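Local coordinates for protein Can2 (Sulfobacillus thermosulfidooxidans, PDB 7BDV) that acts as a CRISPR ancillary nuclease of dual specificity that binds cyclic tetra-adenylate and potentiates type III CRISPR defence, at residues 303-315 with 334-347. Numbering follows the deposited sequence.
Sequences INPMETIYKIDSV and LTQAAKKRCLNNSI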
ATOM      1  N   ILE A 303      23.311  -5.280   7.465  1.00 71.24           N
ATOM      2  CA  ILE A 303      21.865  -5.493   7.134  1.00 72.93           C
ATOM      3  C   ILE A 303      21.424  -4.341   6.225  1.00 77.78           C
ATOM      4  O   ILE A 303      21.827  -3.201   6.503  1.00 86.20           O
ATOM      5  CB  ILE A 303      21.005  -5.598   8.412  1.00 72.40           C
ATOM      6  CG1 ILE A 303      21.400  -6.803   9.271  1.00 67.43           C
ATOM      7  CG2 ILE A 303      19.523  -5.611   8.065  1.00 76.03           C
ATOM      8  N   ASN A 304      20.636  -4.627   5.183  1.00 75.38           N
ATOM      9  CA  ASN A 304      20.070  -3.615   4.247  1.00 77.04           C
ATOM     10  C   ASN A 304      18.545  -3.627   4.363  1.00 79.99           C
ATOM     11  O   ASN A 304      17.860  -4.393   3.689  1.00 82.78           O
ATOM     12  CB  ASN A 304      20.532  -3.792   2.798  1.00 82.95           C
ATOM     13  CG  ASN A 304      20.437  -5.213   2.290  1.00 91.60           C
ATOM     14  ND2 ASN A 304      20.435  -5.367   0.977  1.00 91.42           N
ATOM     15  N   PRO A 305      17.968  -2.733   5.199  1.00 74.85           N
ATOM     16  CA  PRO A 305      16.560  -2.822   5.582  1.00 72.17           C
ATOM     17  C   PRO A 305      15.566  -2.380   4.507  1.00 68.32           C
ATOM     18  O   PRO A 305      14.370  -2.680   4.594  1.00 56.05           O
ATOM     19  CB  PRO A 305      16.506  -1.863   6.789  1.00 72.80           C
ATOM     20  CG  PRO A 305      17.529  -0.788   6.443  1.00 71.66           C
ATOM     21  CD  PRO A 305      18.647  -1.565   5.784  1.00 73.37           C
HETATM   22  N   MSE A 306      16.039  -1.600   3.526  1.00 67.71           N
HETATM   23  CA  MSE A 306      15.149  -0.899   2.614  1.00 70.03           C
HETATM   24  C   MSE A 306      14.297  -1.886   1.812  1.00 56.53           C
HETATM   25  O   MSE A 306      13.096  -1.686   1.679  1.00 53.78           O
HETATM   26  CB  MSE A 306      15.949   0.035   1.699  1.00 88.48           C
HETATM   27  CG  MSE A 306      16.509   1.264   2.393  1.00105.23           C
HETATM   28 SE   MSE A 306      15.094   2.440   3.087  1.00137.33          SE
HETATM   29  CE  MSE A 306      15.560   4.324   2.730  1.00133.37           C
ATOM     30  N   GLU A 307      14.904  -2.954   1.281  1.00 53.40           N
ATOM     31  CA  GLU A 307      14.150  -3.952   0.537  1.00 47.58           C
ATOM     32  C   GLU A 307      13.064  -4.565   1.446  1.00 46.56           C
ATOM     33  O   GLU A 307      11.964  -4.815   0.957  1.00 49.32           O
ATOM     34  CB  GLU A 307      15.089  -5.010  -0.058  1.00 48.65           C
ATOM     35  N   THR A 308      13.346  -4.769   2.733  1.00 47.94           N
ATOM     36  CA  THR A 308      12.412  -5.382   3.721  1.00 49.74           C
ATOM     37  C   THR A 308      11.244  -4.419   3.976  1.00 50.74           C
ATOM     38  O   THR A 308      10.075  -4.881   4.076  1.00 42.90           O
ATOM     39  CB  THR A 308      13.153  -5.763   5.009  1.00 45.83           C
ATOM     40  N   ILE A 309      11.525  -3.114   4.069  1.00 43.18           N
ATOM     41  CA  ILE A 309      10.457  -2.110   4.320  1.00 44.39           C
ATOM     42  C   ILE A 309       9.435  -2.121   3.167  1.00 41.49           C
ATOM     43  O   ILE A 309       8.226  -2.050   3.453  1.00 45.40           O
ATOM     44  CB  ILE A 309      11.049  -0.711   4.560  1.00 44.82           C
ATOM     45  CG1 ILE A 309      11.920  -0.691   5.820  1.00 48.81           C
ATOM     46  CG2 ILE A 309       9.932   0.318   4.609  1.00 42.18           C
ATOM     47  CD1 ILE A 309      12.834   0.526   5.924  1.00 53.48           C
ATOM     48  N   TYR A 310       9.895  -2.183   1.918  1.00 36.39           N
ATOM     49  CA  TYR A 310       9.035  -2.189   0.707  1.00 40.08           C
ATOM     50  C   TYR A 310       8.172  -3.454   0.713  1.00 35.30           C
ATOM     51  O   TYR A 310       7.003  -3.388   0.362  1.00 33.32           O
ATOM     52  CB  TYR A 310       9.848  -2.181  -0.581  1.00 41.81           C
ATOM     53  CG  TYR A 310      10.595  -0.911  -0.895  1.00 45.33           C
ATOM     54  CD1 TYR A 310       9.999   0.330  -0.786  1.00 47.37           C
ATOM     55  CD2 TYR A 310      11.894  -0.967  -1.362  1.00 45.94           C
ATOM     56  CE1 TYR A 310      10.678   1.485  -1.131  1.00 50.42           C
ATOM     57  CE2 TYR A 310      12.588   0.181  -1.705  1.00 47.02           C
ATOM     58  CZ  TYR A 310      11.991   1.416  -1.554  1.00 46.86           C
ATOM     59  OH  TYR A 310      12.673   2.557  -1.860  1.00 56.39           O
ATOM     60  N   LYS A 311       8.751  -4.584   1.079  1.00 40.76           N
ATOM     61  CA  LYS A 311       8.013  -5.872   1.144  1.00 41.29           C
ATOM     62  C   LYS A 311       6.928  -5.753   2.224  1.00 41.90           C
ATOM     63  O   LYS A 311       5.758  -6.031   1.894  1.00 39.72           O
ATOM     64  CB  LYS A 311       8.993  -7.025   1.385  1.00 43.89           C
ATOM     65  CG  LYS A 311       8.348  -8.406   1.414  1.00 48.91           C
ATOM     66  CD  LYS A 311       9.069  -9.413   2.279  1.00 53.36           C
ATOM     67  CE  LYS A 311       8.803 -10.834   1.833  1.00 60.10           C
ATOM     68  NZ  LYS A 311       9.679 -11.222   0.703  1.00 62.44           N
ATOM     69  N   ILE A 312       7.278  -5.298   3.436  1.00 46.16           N
ATOM     70  CA  ILE A 312       6.309  -5.105   4.564  1.00 45.22           C
ATOM     71  C   ILE A 312       5.147  -4.238   4.064  1.00 49.36           C
ATOM     72  O   ILE A 312       3.948  -4.616   4.258  1.00 44.95           O
ATOM     73  CB  ILE A 312       6.984  -4.454   5.797  1.00 45.60           C
ATOM     74  CG1 ILE A 312       7.992  -5.348   6.514  1.00 46.15           C
ATOM     75  CG2 ILE A 312       5.943  -3.966   6.775  1.00 48.30           C
ATOM     76  CD1 ILE A 312       8.796  -4.603   7.597  1.00 49.93           C
ATOM     77  N   ASP A 313       5.475  -3.090   3.457  1.00 41.39           N
ATOM     78  CA  ASP A 313       4.459  -2.139   2.968  1.00 41.09           C
ATOM     79  C   ASP A 313       3.547  -2.840   1.948  1.00 39.60           C
ATOM     80  O   ASP A 313       2.333  -2.746   2.104  1.00 49.69           O
ATOM     81  CB  ASP A 313       5.116  -0.897   2.370  1.00 44.57           C
ATOM     82  CG  ASP A 313       4.119   0.206   2.067  1.00 54.52           C
ATOM     83  OD1 ASP A 313       3.159   0.333   2.834  1.00 55.05           O
ATOM     84  OD2 ASP A 313       4.305   0.925   1.063  1.00 66.73           O
ATOM     85  N   SER A 314       4.112  -3.506   0.941  1.00 38.62           N
ATOM     86  CA  SER A 314       3.380  -4.160  -0.178  1.00 37.32           C
ATOM     87  C   SER A 314       2.478  -5.278   0.375  1.00 36.27           C
ATOM     88  O   SER A 314       1.261  -5.239   0.145  1.00 36.01           O
ATOM     89  CB  SER A 314       4.350  -4.670  -1.211  1.00 37.80           C
ATOM     90  OG  SER A 314       3.688  -5.451  -2.214  1.00 43.62           O
ATOM     91  N   VAL A 315       3.048  -6.223   1.107  1.00 40.94           N
ATOM     92  CA  VAL A 315       2.326  -7.453   1.548  1.00 43.31           C
ATOM     93  C   VAL A 315       1.227  -7.091   2.556  1.00 41.32           C
ATOM     94  O   VAL A 315       0.091  -7.571   2.380  1.00 39.71           O
ATOM     95  CB  VAL A 315       3.306  -8.503   2.102  1.00 43.06           C
ATOM     96  CG1 VAL A 315       2.570  -9.709   2.671  1.00 43.92           C
ATOM     97  CG2 VAL A 315       4.286  -8.925   1.015  1.00 40.74           C
ATOM     98  N   LEU A 334      18.907   0.652  13.079  1.00 45.41           N
ATOM     99  CA  LEU A 334      18.504   1.032  11.710  1.00 44.16           C
ATOM    100  C   LEU A 334      19.002   2.452  11.458  1.00 45.09           C
ATOM    101  O   LEU A 334      18.993   3.257  12.411  1.00 44.11           O
ATOM    102  CB  LEU A 334      16.979   0.974  11.590  1.00 49.07           C
ATOM    103  CG  LEU A 334      16.372  -0.423  11.578  1.00 52.96           C
ATOM    104  CD1 LEU A 334      14.858  -0.318  11.545  1.00 56.02           C
ATOM    105  CD2 LEU A 334      16.863  -1.232  10.388  1.00 58.17           C
ATOM    106  N   THR A 335      19.369   2.755  10.215  1.00 50.78           N
ATOM    107  CA  THR A 335      19.740   4.113   9.737  1.00 57.39           C
ATOM    108  C   THR A 335      18.522   5.033   9.849  1.00 54.06           C
ATOM    109  O   THR A 335      17.353   4.516   9.942  1.00 53.11           O
ATOM    110  CB  THR A 335      20.275   4.061   8.304  1.00 60.53           C
ATOM    111  OG1 THR A 335      20.529   5.414   7.929  1.00 78.23           O
ATOM    112  CG2 THR A 335      19.327   3.405   7.326  1.00 58.62           C
ATOM    113  N   GLN A 336      18.756   6.347   9.845  1.00 53.15           N
ATOM    114  CA  GLN A 336      17.679   7.359   9.999  1.00 55.49           C
ATOM    115  C   GLN A 336      16.720   7.255   8.811  1.00 49.76           C
ATOM    116  O   GLN A 336      15.511   7.342   9.019  1.00 58.75           O
ATOM    117  CB  GLN A 336      18.250   8.773  10.134  1.00 59.26           C
ATOM    118  CG  GLN A 336      17.424   9.641  11.069  1.00 65.68           C
ATOM    119  CD  GLN A 336      17.136   8.923  12.364  1.00 69.18           C
ATOM    120  OE1 GLN A 336      18.035   8.613  13.137  1.00 65.81           O
ATOM    121  NE2 GLN A 336      15.868   8.626  12.599  1.00 76.46           N
ATOM    122  N   ALA A 337      17.253   7.057   7.610  1.00 50.53           N
ATOM    123  CA  ALA A 337      16.501   6.959   6.345  1.00 49.35           C
ATOM    124  C   ALA A 337      15.494   5.801   6.422  1.00 48.43           C
ATOM    125  O   ALA A 337      14.344   5.987   5.982  1.00 49.57           O
ATOM    126  CB  ALA A 337      17.481   6.776   5.220  1.00 48.93           C
ATOM    127  N   ALA A 338      15.907   4.648   6.937  1.00 46.04           N
ATOM    128  CA  ALA A 338      15.058   3.438   7.059  1.00 48.84           C
ATOM    129  C   ALA A 338      13.912   3.744   8.021  1.00 42.55           C
ATOM    130  O   ALA A 338      12.759   3.359   7.709  1.00 44.07           O
ATOM    131  CB  ALA A 338      15.869   2.247   7.521  1.00 51.45           C
ATOM    132  N   LYS A 339      14.204   4.460   9.117  1.00 42.94           N
ATOM    133  CA  LYS A 339      13.199   4.854  10.138  1.00 43.18           C
ATOM    134  C   LYS A 339      12.223   5.856   9.518  1.00 41.61           C
ATOM    135  O   LYS A 339      10.996   5.742   9.765  1.00 37.60           O
ATOM    136  CB  LYS A 339      13.865   5.400  11.408  1.00 52.32           C
ATOM    137  CG  LYS A 339      14.423   4.341  12.355  1.00 50.73           C
ATOM    138  CD  LYS A 339      15.378   4.880  13.386  1.00 54.40           C
ATOM    139  CE  LYS A 339      15.730   3.860  14.445  1.00 59.99           C
ATOM    140  NZ  LYS A 339      16.948   4.265  15.184  1.00 62.89           N
ATOM    141  N   LYS A 340      12.728   6.797   8.720  1.00 37.96           N
ATOM    142  CA  LYS A 340      11.881   7.818   8.064  1.00 39.91           C
ATOM    143  C   LYS A 340      10.944   7.139   7.047  1.00 41.42           C
ATOM    144  O   LYS A 340       9.766   7.548   6.973  1.00 43.34           O
ATOM    145  CB  LYS A 340      12.762   8.917   7.460  1.00 45.09           C
ATOM    146  CG  LYS A 340      13.177   9.998   8.461  1.00 47.00           C
ATOM    147  CD  LYS A 340      14.452  10.775   8.092  1.00 53.94           C
ATOM    148  N   ARG A 341      11.410   6.135   6.301  1.00 41.52           N
ATOM    149  CA  ARG A 341      10.545   5.437   5.309  1.00 42.86           C
ATOM    150  C   ARG A 341       9.438   4.688   6.066  1.00 45.52           C
ATOM    151  O   ARG A 341       8.249   4.763   5.639  1.00 52.63           O
ATOM    152  CB  ARG A 341      11.341   4.512   4.385  1.00 45.44           C
ATOM    153  CG  ARG A 341      10.464   3.877   3.307  1.00 51.25           C
ATOM    154  CD  ARG A 341      11.256   3.305   2.153  1.00 59.39           C
ATOM    155  NE  ARG A 341      12.024   4.316   1.435  1.00 61.47           N
ATOM    156  CZ  ARG A 341      11.584   5.073   0.427  1.00 58.44           C
ATOM    157  NH1 ARG A 341      10.343   4.967  -0.025  1.00 56.13           N
ATOM    158  NH2 ARG A 341      12.407   5.945  -0.127  1.00 57.81           N
ATOM    159  N   CYS A 342       9.789   4.020   7.164  1.00 46.53           N
ATOM    160  CA  CYS A 342       8.814   3.335   8.040  1.00 50.02           C
ATOM    161  C   CYS A 342       7.735   4.311   8.516  1.00 47.55           C
ATOM    162  O   CYS A 342       6.533   3.986   8.375  1.00 42.53           O
ATOM    163  CB  CYS A 342       9.511   2.676   9.222  1.00 47.37           C
ATOM    164  SG  CYS A 342      10.440   1.220   8.719  1.00 43.12           S
ATOM    165  N   LEU A 343       8.129   5.468   9.056  1.00 45.75           N
ATOM    166  CA  LEU A 343       7.171   6.518   9.506  1.00 48.80           C
ATOM    167  C   LEU A 343       6.274   6.910   8.326  1.00 46.25           C
ATOM    168  O   LEU A 343       5.047   6.933   8.493  1.00 47.06           O
ATOM    169  CB  LEU A 343       7.922   7.738  10.060  1.00 56.19           C
ATOM    170  CG  LEU A 343       7.036   8.907  10.493  1.00 58.71           C
ATOM    171  CD1 LEU A 343       6.156   8.491  11.669  1.00 60.38           C
ATOM    172  CD2 LEU A 343       7.868  10.141  10.834  1.00 59.58           C
ATOM    173  N   ASN A 344       6.873   7.196   7.173  1.00 46.89           N
ATOM    174  CA  ASN A 344       6.143   7.590   5.946  1.00 48.59           C
ATOM    175  C   ASN A 344       5.119   6.504   5.545  1.00 51.80           C
ATOM    176  O   ASN A 344       4.067   6.859   5.011  1.00 47.64           O
ATOM    177  CB  ASN A 344       7.124   7.845   4.805  1.00 53.50           C
ATOM    178  CG  ASN A 344       6.442   8.482   3.616  1.00 57.58           C
ATOM    179  OD1 ASN A 344       5.956   9.603   3.733  1.00 58.39           O
ATOM    180  ND2 ASN A 344       6.375   7.773   2.499  1.00 61.42           N
ATOM    181  N   ASN A 345       5.419   5.226   5.794  1.00 49.66           N
ATOM    182  CA  ASN A 345       4.615   4.071   5.305  1.00 48.02           C
ATOM    183  C   ASN A 345       3.684   3.540   6.406  1.00 45.11           C
ATOM    184  O   ASN A 345       3.096   2.464   6.197  1.00 43.93           O
ATOM    185  CB  ASN A 345       5.531   2.961   4.786  1.00 47.87           C
ATOM    186  CG  ASN A 345       6.163   3.297   3.451  1.00 55.25           C
ATOM    187  OD1 ASN A 345       6.089   4.431   2.967  1.00 64.02           O
ATOM    188  ND2 ASN A 345       6.796   2.309   2.851  1.00 62.99           N
ATOM    189  N   SER A 346       3.589   4.253   7.532  1.00 44.92           N
ATOM    190  CA  SER A 346       2.809   3.893   8.746  1.00 49.60           C
ATOM    191  C   SER A 346       3.263   2.539   9.310  1.00 48.43           C
ATOM    192  O   SER A 346       2.416   1.796   9.834  1.00 43.43           O
ATOM    193  CB  SER A 346       1.316   3.889   8.463  1.00 50.22           C
ATOM    194  OG  SER A 346       0.844   5.190   8.160  1.00 54.08           O
ATOM    195  N   ILE A 347       4.555   2.223   9.219  1.00 41.91           N
ATOM    196  CA  ILE A 347       5.154   0.998   9.822  1.00 42.54           C
ATOM    197  C   ILE A 347       5.809   1.409  11.137  1.00 43.48           C
ATOM    198  O   ILE A 347       6.744   2.216  11.101  1.00 31.49           O
ATOM    199  CB  ILE A 347       6.145   0.353   8.846  1.00 42.83           C
ATOM    200  CG1 ILE A 347       5.463  -0.037   7.532  1.00 40.00           C
ATOM    201  CG2 ILE A 347       6.882  -0.808   9.480  1.00 45.33           C
ATOM    202  CD1 ILE A 347       6.407  -0.498   6.468  1.00 41.69           C
TER
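Ile309 is wedged between Ala338, Cys342 and Arg341, its CD1 lying 3.8 Å from Ala338 CB and 3.7 Å from Cys342 SG. CG2 of Ile309 faces Arg341 CG and the tip of Ile347. Ile347 CD1 also meets Ile312 CG2 at 3.5 Å, closing the row beside strand 325-329, whose Ser326 touches Ile312 and Ile347. Pro305 CG packs on Ala338 CB at 3.6 Å, while its CB meets Leu334 CD2.

Arg341 reaches across with CG anti to its own backbone N (chi1 -176°), then bends at chi3. Tyr310 OH sits over the centre of one guanidinium face, 3.6 Å from Arg341 CZ, with ring and guanidinium planes 56° apart; Met306, a poorly ordered selenomethionine, brings CE to the guanidinium edge. Arg341 NH1 hydrogen-bonds Asn275 OD1 of the second subunit. The Asp313 carboxylate stacks on the Asn345 amide, its plane tilted 29°, but OD2 accepts a hydrogen bond from Ser314 OG and OD1 forms a salt bridge with Arg318, both of the second subunit.

Asn345 and Ile347 are placed by a Schellman motif that ends helix 336-344. The axes of 306-315 and 336-344 run nearly parallel, 10.3 Å apart at their closest, alongside parallel strands 325-329 and 347-350 of the endonuclease domain. No hydrogen bond joins the segments: apolar packing holds them together, while the polar ends of Asp313 and Arg341 serve the dimer interface.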